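Local coordinates for protein trans-4-hydroxy-L-proline dehydratase (Clostridioides difficile 70-100-2010, PDB 6VXC) that catalyses the radical-based dehydration of trans-4-hydroxy-L-proline to (S)-1-pyrroline-5-carboxylate, a step in the anaerobic breakdown of hydroxyproline, at residues 170-175 and 351-356; 468-473 and 663-668. All coordinates share one frame; numbering follows the deposited sequence.

Contact 1 of 2, residues 170-175 and 351-356; sequences TEFMEQ and LKESST
E353 reaches T170 with CG set between its own backbone N and carbonyl carbon (chi1 65°) and an extended chain beyond, so that the carboxylate stands well off the helix. T170 turns OG1 to meet it, also between backbone N and carbonyl carbon (chi1 72°). The two side chains arrive from opposite directions. T170 OG1 donates a hydrogen bond to E353 OE1 at 2.5 Å. The hydroxyl comes to the syn side of OE1, 31° out of the carboxylate plane. It also accepts a hydrogen bond from Y470 N, so two bonds grip it. E353 OE1 lies at the edge of the F172 ring, 3.2 Å from F172 CE1, with ring and carboxylate planes nearly perpendicular. At the ring edge OE1 faces the C-H groups of F172, which carry a slight positive charge.

Residues 170-175 form part of the loop between helices 158-166 and 186-189, and E353 ends helix 348-353. Both belong to the pyruvate formate lyase-like part of this glycyl radical enzyme. The F172 side chain lies about 7 Å from that of E456, the proton acceptor by similarity.

The other carboxylate oxygen faces the loop through a water. Water 1 accepts from E171 N at 2.8 Å and can donate to E353 OE2 (2.9 Å) and E174 OE1, though not necessarily to both at once. E174 also pairs with R149 through OE2, which probably offsets the like charge of E353 nearby. Within the loop, E171 OE2 accepts from M173 N at 2.9 Å, while E171 OE1 forms a salt bridge with K524 of helix 506-538.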
ATOM      1  N   THR A 170      -4.284  -7.224  12.646  1.00 11.91           N
ATOM      2  CA  THR A 170      -5.278  -7.249  11.579  1.00 12.15           C
ATOM      3  C   THR A 170      -4.924  -8.367  10.604  1.00 11.00           C
ATOM      4  O   THR A 170      -3.894  -9.023  10.736  1.00 13.69           O
ATOM      5  CB  THR A 170      -5.376  -5.905  10.834  1.00 12.25           C
ATOM      6  OG1 THR A 170      -4.207  -5.730  10.022  1.00 14.20           O
ATOM      7  CG2 THR A 170      -5.514  -4.707  11.804  1.00 10.75           C
ATOM      8  N   GLU A 171      -5.785  -8.567   9.609  1.00 10.46           N
ATOM      9  CA  GLU A 171      -5.635  -9.641   8.627  1.00 11.74           C
ATOM     10  C   GLU A 171      -5.872  -9.095   7.221  1.00 11.30           C
ATOM     11  O   GLU A 171      -7.007  -8.783   6.855  1.00 13.68           O
ATOM     12  CB  GLU A 171      -6.602 -10.791   8.912  1.00 11.47           C
ATOM     13  CG  GLU A 171      -6.549 -11.851   7.828  1.00 10.59           C
ATOM     14  CD  GLU A 171      -5.135 -12.252   7.488  1.00 12.43           C
ATOM     15  OE1 GLU A 171      -4.379 -12.589   8.418  1.00 15.31           O
ATOM     16  OE2 GLU A 171      -4.771 -12.232   6.302  1.00 14.10           O
ATOM     17  N   PHE A 172      -4.808  -9.023   6.425  1.00 14.45           N
ATOM     18  CA  PHE A 172      -4.894  -8.353   5.132  1.00 11.76           C
ATOM     19  C   PHE A 172      -5.723  -9.126   4.116  1.00 14.06           C
ATOM     20  O   PHE A 172      -6.304  -8.520   3.214  1.00 13.33           O
ATOM     21  CB  PHE A 172      -3.489  -8.108   4.583  1.00 12.14           C
ATOM     22  CG  PHE A 172      -3.026  -6.693   4.739  1.00 11.76           C
ATOM     23  CD1 PHE A 172      -3.281  -5.998   5.917  1.00 12.75           C
ATOM     24  CD2 PHE A 172      -2.389  -6.040   3.700  1.00 11.84           C
ATOM     25  CE1 PHE A 172      -2.885  -4.679   6.065  1.00 12.14           C
ATOM     26  CE2 PHE A 172      -1.981  -4.718   3.846  1.00 14.36           C
ATOM     27  CZ  PHE A 172      -2.243  -4.035   5.036  1.00 13.19           C
ATOM     28  N   MET A 173      -5.830 -10.449   4.243  1.00 14.17           N
ATOM     29  CA  MET A 173      -6.471 -11.218   3.185  1.00 15.04           C
ATOM     30  C   MET A 173      -7.944 -11.526   3.471  1.00 12.99           C
ATOM     31  O   MET A 173      -8.540 -12.357   2.780  1.00 14.77           O
ATOM     32  CB  MET A 173      -5.686 -12.505   2.912  1.00 12.39           C
ATOM     33  CG  MET A 173      -4.723 -12.383   1.734  1.00 12.26           C
ATOM     34  SD  MET A 173      -3.537 -11.013   1.951  1.00 15.60           S
ATOM     35  CE  MET A 173      -2.427 -11.698   3.168  1.00 12.36           C
ATOM     36  N   GLU A 174      -8.563 -10.835   4.432  1.00 13.06           N
ATOM     37  CA  GLU A 174      -9.966 -11.118   4.721  1.00 12.48           C
ATOM     38  C   GLU A 174     -10.904 -10.563   3.656  1.00 15.22           C
ATOM     39  O   GLU A 174     -11.978 -11.127   3.436  1.00 16.80           O
ATOM     40  CB  GLU A 174     -10.363 -10.591   6.105  1.00 15.66           C
ATOM     41  CG  GLU A 174     -10.309  -9.075   6.305  1.00 13.99           C
ATOM     42  CD  GLU A 174     -11.156  -8.633   7.496  1.00 18.89           C
ATOM     43  OE1 GLU A 174     -10.571  -8.237   8.538  1.00 19.70           O
ATOM     44  OE2 GLU A 174     -12.408  -8.712   7.389  1.00 19.92           O
ATOM     45  N   GLN A 175     -10.562  -9.434   3.034  1.00 14.90           N
ATOM     46  CA  GLN A 175     -11.425  -8.816   2.034  1.00 13.15           C
ATOM     47  C   GLN A 175     -10.712  -8.495   0.730  1.00 13.50           C
ATOM     48  O   GLN A 175     -11.328  -7.899  -0.161  1.00 15.38           O
ATOM     49  CB  GLN A 175     -12.039  -7.534   2.589  1.00 18.45           C
ATOM     50  CG  GLN A 175     -13.031  -7.758   3.722  1.00 16.39           C
ATOM     51  CD  GLN A 175     -13.439  -6.465   4.356  1.00 15.70           C
ATOM     52  OE1 GLN A 175     -13.700  -5.480   3.657  1.00 15.72           O
ATOM     53  NE2 GLN A 175     -13.494  -6.441   5.688  1.00 14.12           N
ATOM     54  N   LEU A 351     -11.514  -1.547   6.612  1.00 14.14           N
ATOM     55  CA  LEU A 351     -11.694  -0.107   6.465  1.00 13.61           C
ATOM     56  C   LEU A 351     -10.927   0.658   7.540  1.00 15.14           C
ATOM     57  O   LEU A 351     -10.223   1.631   7.241  1.00 15.40           O
ATOM     58  CB  LEU A 351     -13.190   0.215   6.487  1.00 15.19           C
ATOM     59  CG  LEU A 351     -13.789   1.586   6.160  1.00 17.35           C
ATOM     60  CD1 LEU A 351     -13.800   2.493   7.354  1.00 26.66           C
ATOM     61  CD2 LEU A 351     -13.146   2.256   4.929  1.00 12.23           C
ATOM     62  N   LYS A 352     -11.022   0.211   8.792  1.00 14.95           N
ATOM     63  CA  LYS A 352     -10.363   0.920   9.888  1.00 14.84           C
ATOM     64  C   LYS A 352      -8.860   1.003   9.660  1.00 14.30           C
ATOM     65  O   LYS A 352      -8.225   2.011   9.998  1.00 14.91           O
ATOM     66  CB  LYS A 352     -10.664   0.209  11.214  1.00 17.98           C
ATOM     67  CG  LYS A 352     -12.138   0.188  11.624  1.00 19.80           C
ATOM     68  CD  LYS A 352     -12.319  -0.490  12.991  1.00 21.83           C
ATOM     69  CE  LYS A 352     -13.654  -0.137  13.625  1.00 31.78           C
ATOM     70  NZ  LYS A 352     -13.607  -0.263  15.109  1.00 40.85           N
ATOM     71  N   GLU A 353      -8.272  -0.042   9.080  1.00 14.91           N
ATOM     72  CA  GLU A 353      -6.834  -0.043   8.885  1.00 16.54           C
ATOM     73  C   GLU A 353      -6.422   0.643   7.588  1.00 14.70           C
ATOM     74  O   GLU A 353      -5.246   0.985   7.439  1.00 16.53           O
ATOM     75  CB  GLU A 353      -6.271  -1.472   8.914  1.00 16.75           C
ATOM     76  CG  GLU A 353      -6.745  -2.389   7.778  1.00 18.09           C
ATOM     77  CD  GLU A 353      -6.311  -3.849   7.974  1.00 14.74           C
ATOM     78  OE1 GLU A 353      -5.142  -4.079   8.323  1.00 16.95           O
ATOM     79  OE2 GLU A 353      -7.134  -4.774   7.782  1.00 18.88           O
ATOM     80  N   SER A 354      -7.358   0.873   6.656  1.00 15.64           N
ATOM     81  CA  SER A 354      -7.038   1.507   5.384  1.00 14.11           C
ATOM     82  C   SER A 354      -8.213   2.413   4.991  1.00 14.47           C
ATOM     83  O   SER A 354      -8.887   2.205   3.995  1.00 13.07           O
ATOM     84  CB  SER A 354      -6.752   0.461   4.303  1.00 15.58           C
ATOM     85  OG  SER A 354      -6.333   1.068   3.089  1.00 18.91           O
ATOM     86  N   SER A 355      -8.430   3.479   5.760  1.00 11.51           N
ATOM     87  CA  SER A 355      -9.669   4.253   5.655  1.00 10.44           C
ATOM     88  C   SER A 355      -9.503   5.358   4.603  1.00 14.18           C
ATOM     89  O   SER A 355      -9.365   6.542   4.908  1.00 11.42           O
ATOM     90  CB  SER A 355     -10.048   4.804   7.027  1.00 10.91           C
ATOM     91  OG  SER A 355     -11.343   5.374   7.016  1.00 15.51           O
ATOM     92  N   THR A 356      -9.571   4.953   3.331  1.00 13.73           N
ATOM     93  CA  THR A 356      -9.301   5.858   2.220  1.00 11.64           C
ATOM     94  C   THR A 356      -9.925   5.295   0.953  1.00 13.35           C
ATOM     95  O   THR A 356     -10.109   4.083   0.827  1.00 14.93           O
ATOM     96  CB  THR A 356      -7.792   6.045   2.006  1.00 14.68           C
ATOM     97  OG1 THR A 356      -7.568   6.921   0.893  1.00 16.57           O
ATOM     98  CG2 THR A 356      -7.126   4.698   1.694  1.00 14.67           C
TER
HETATM   99  O   HOH W   1      -8.150  -7.064   9.203  1.00 14.66           O

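Contact 2 of 2, residues 468-473 and 663-668; sequences TGYMNI and LPTTCH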
ATOM      1  N   THR A 468       0.813  -9.118   5.580  1.00 10.93           N
ATOM      2  CA  THR A 468      -0.251  -9.956   6.134  1.00 11.65           C
ATOM      3  C   THR A 468      -1.106  -9.266   7.193  1.00 11.58           C
ATOM      4  O   THR A 468      -2.168  -9.797   7.535  1.00 14.74           O
ATOM      5  CB  THR A 468       0.315 -11.275   6.718  1.00 12.15           C
ATOM      6  OG1 THR A 468       1.145 -11.004   7.848  1.00  9.92           O
ATOM      7  CG2 THR A 468       1.119 -12.073   5.675  1.00  9.20           C
ATOM      8  N   GLY A 469      -0.686  -8.122   7.717  1.00  9.31           N
ATOM      9  CA  GLY A 469      -1.467  -7.371   8.679  1.00 10.18           C
ATOM     10  C   GLY A 469      -0.577  -6.638   9.668  1.00 11.20           C
ATOM     11  O   GLY A 469       0.586  -6.970   9.862  1.00 11.29           O
ATOM     12  N   TYR A 470      -1.163  -5.629  10.326  1.00 11.04           N
ATOM     13  CA  TYR A 470      -0.480  -4.825  11.344  1.00  9.55           C
ATOM     14  C   TYR A 470      -0.476  -5.552  12.693  1.00 10.66           C
ATOM     15  O   TYR A 470      -1.385  -6.316  13.006  1.00 11.84           O
ATOM     16  CB  TYR A 470      -1.165  -3.458  11.503  1.00 11.32           C
ATOM     17  CG  TYR A 470      -1.244  -2.699  10.206  1.00 13.23           C
ATOM     18  CD1 TYR A 470      -0.156  -1.982   9.730  1.00 13.03           C
ATOM     19  CD2 TYR A 470      -2.389  -2.747   9.436  1.00 12.34           C
ATOM     20  CE1 TYR A 470      -0.225  -1.309   8.507  1.00 12.20           C
ATOM     21  CE2 TYR A 470      -2.471  -2.091   8.218  1.00 12.33           C
ATOM     22  CZ  TYR A 470      -1.388  -1.367   7.756  1.00 12.31           C
ATOM     23  OH  TYR A 470      -1.472  -0.717   6.547  1.00 12.01           O
ATOM     24  N   MET A 471       0.564  -5.297  13.488  1.00 10.90           N
ATOM     25  CA  MET A 471       0.741  -5.900  14.803  1.00 10.61           C
ATOM     26  C   MET A 471       0.773  -4.785  15.841  1.00 13.20           C
ATOM     27  O   MET A 471       1.600  -3.873  15.747  1.00 11.76           O
ATOM     28  CB  MET A 471       2.032  -6.724  14.856  1.00 10.95           C
ATOM     29  CG  MET A 471       2.252  -7.503  16.161  1.00 21.62           C
ATOM     30  SD  MET A 471       1.002  -8.742  16.490  1.00 70.11           S
ATOM     31  CE  MET A 471       1.089  -9.758  15.016  1.00 19.95           C
ATOM     32  N   ASN A 472      -0.092  -4.887  16.850  1.00 10.37           N
ATOM     33  CA  ASN A 472      -0.311  -3.833  17.842  1.00 12.47           C
ATOM     34  C   ASN A 472       0.730  -4.002  18.954  1.00 14.25           C
ATOM     35  O   ASN A 472       0.473  -4.576  20.008  1.00 12.39           O
ATOM     36  CB  ASN A 472      -1.751  -3.917  18.368  1.00 10.69           C
ATOM     37  CG  ASN A 472      -2.177  -2.687  19.185  1.00 12.10           C
ATOM     38  OD1 ASN A 472      -1.339  -1.903  19.652  1.00 13.71           O
ATOM     39  ND2 ASN A 472      -3.493  -2.543  19.392  1.00 11.53           N
ATOM     40  N   ILE A 473       1.954  -3.518  18.699  1.00 13.61           N
ATOM     41  CA  ILE A 473       3.038  -3.733  19.662  1.00 11.69           C
ATOM     42  C   ILE A 473       2.722  -3.097  21.008  1.00 12.31           C
ATOM     43  O   ILE A 473       2.976  -3.730  22.041  1.00 12.14           O
ATOM     44  CB  ILE A 473       4.376  -3.273  19.072  1.00 11.37           C
ATOM     45  CG1 ILE A 473       4.622  -3.997  17.754  1.00 12.45           C
ATOM     46  CG2 ILE A 473       5.501  -3.552  20.038  1.00  8.49           C
ATOM     47  CD1 ILE A 473       5.815  -3.480  17.020  1.00 12.45           C
ATOM     48  N   LEU A 663       5.013   0.369   9.369  1.00 10.27           N
ATOM     49  CA  LEU A 663       4.113   1.385   8.838  1.00 12.55           C
ATOM     50  C   LEU A 663       2.715   1.144   9.398  1.00 13.01           C
ATOM     51  O   LEU A 663       2.400   0.029   9.822  1.00 15.13           O
ATOM     52  CB  LEU A 663       4.099   1.385   7.297  1.00 13.08           C
ATOM     53  CG  LEU A 663       3.715   0.246   6.330  1.00 14.74           C
ATOM     54  CD1 LEU A 663       4.489  -1.014   6.617  1.00 16.45           C
ATOM     55  CD2 LEU A 663       2.232  -0.023   6.231  1.00 14.34           C
ATOM     56  N   PRO A 664       1.872   2.187   9.465  1.00 13.77           N
ATOM     57  CA  PRO A 664       0.553   2.036  10.101  1.00 12.22           C
ATOM     58  C   PRO A 664      -0.652   2.231   9.178  1.00 13.38           C
ATOM     59  O   PRO A 664      -1.755   1.808   9.532  1.00 12.68           O
ATOM     60  CB  PRO A 664       0.580   3.148  11.153  1.00  9.98           C
ATOM     61  CG  PRO A 664       1.294   4.287  10.383  1.00  9.06           C
ATOM     62  CD  PRO A 664       2.295   3.602   9.446  1.00  8.91           C
ATOM     63  N   THR A 665      -0.481   2.905   8.037  1.00 11.18           N
ATOM     64  CA  THR A 665      -1.601   3.480   7.285  1.00 11.31           C
ATOM     65  C   THR A 665      -2.547   4.199   8.258  1.00 11.51           C
ATOM     66  O   THR A 665      -2.137   5.185   8.872  1.00 14.15           O
ATOM     67  CB  THR A 665      -2.312   2.414   6.436  1.00 13.53           C
ATOM     68  OG1 THR A 665      -1.338   1.687   5.670  1.00 14.42           O
ATOM     69  CG2 THR A 665      -3.308   3.069   5.480  1.00 11.50           C
ATOM     70  N   THR A 666      -3.798   3.759   8.424  1.00 13.36           N
ATOM     71  CA  THR A 666      -4.650   4.343   9.462  1.00 12.94           C
ATOM     72  C   THR A 666      -4.832   3.404  10.655  1.00 12.18           C
ATOM     73  O   THR A 666      -5.661   3.677  11.531  1.00 13.36           O
ATOM     74  CB  THR A 666      -6.023   4.774   8.913  1.00 12.19           C
ATOM     75  OG1 THR A 666      -6.695   3.671   8.305  1.00 14.00           O
ATOM     76  CG2 THR A 666      -5.897   5.931   7.887  1.00 11.53           C
ATOM     77  N   CYS A 667      -4.065   2.318  10.719  1.00 12.36           N
ATOM     78  CA  CYS A 667      -4.260   1.348  11.783  1.00 11.23           C
ATOM     79  C   CYS A 667      -3.771   1.843  13.140  1.00 12.11           C
ATOM     80  O   CYS A 667      -4.187   1.280  14.163  1.00 13.37           O
ATOM     81  CB  CYS A 667      -3.568   0.032  11.436  1.00 19.56           C
ATOM     82  SG  CYS A 667      -4.179  -1.363  12.379  1.00 67.96           S
ATOM     83  N   HIS A 668      -2.912   2.880  13.182  1.00 12.45           N
ATOM     84  CA  HIS A 668      -2.497   3.430  14.473  1.00 10.62           C
ATOM     85  C   HIS A 668      -3.651   4.107  15.198  1.00 11.36           C
ATOM     86  O   HIS A 668      -3.602   4.220  16.424  1.00 10.97           O
ATOM     87  CB  HIS A 668      -1.316   4.402  14.324  1.00  8.50           C
ATOM     88  CG  HIS A 668      -1.609   5.610  13.489  1.00 11.11           C
ATOM     89  ND1 HIS A 668      -1.985   5.523  12.167  1.00 10.08           N
ATOM     90  CD2 HIS A 668      -1.527   6.933  13.774  1.00  8.91           C
ATOM     91  CE1 HIS A 668      -2.162   6.742  11.684  1.00 11.84           C
ATOM     92  NE2 HIS A 668      -1.890   7.615  12.639  1.00 12.12           N
TER
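Y470 and T665 share the polar bond of this contact. Y470 OH and T665 OG1 are 2.6 Å apart and hydrogen bonded, and either could be the donor. The two side chains cross at about a right angle. With OG1 beside its backbone N (chi1 -50°), T665 turns the hydroxyl to Y470 OH.

Backbone oxygens also meet the Y470 ring. L663 O sits at the edge, 3.2 Å from Y470 CE1. P664 O lies over one face, toward the rim, and accepts the hydrogen bond from C667 N that closes a type II' beta turn from P664 to C667. This turn leads into helix 667-673, and Y470 belongs to strand 463-472, which runs parallel to strand 565-573, consistent with the alpha/beta barrel of glycyl radical enzymes. The T665 side chain is about 4 Å from that of C454, the cysteine radical site by similarity, so the turn probably borders the active site.

The remaining contacts are apolar or involve sulfur. C667 CB makes a CH-pi contact over the same face as P664 O, 3.9 Å from the Y470 ring centroid. C667 SG approaches the ring obliquely. L663 CD2 packs against Y470 CE1 at 3.6 Å.

How the contacts relate
Contact 1 closes before contact 2 opens along the chain, yet their centres are only 10 Å apart. Their backbones are joined directly: F172 N probably bonds to T468 O, so the loop 170-175 runs beside the end of strand 463-472. A second link comes from K352 O, which probably bonds to T666 OG1, tying helix 348-353 to the turn before helix 667-673. The side chains meet too, with E353 OE1 packing 3.3 Å from Y470 CD2. All four segments lie within the pyruvate formate lyase-like range. F172, S354 and T665 lie near a bound glycerol, probably from the crystallisation liquor, close to C454 and E456, the active-site residues by similarity.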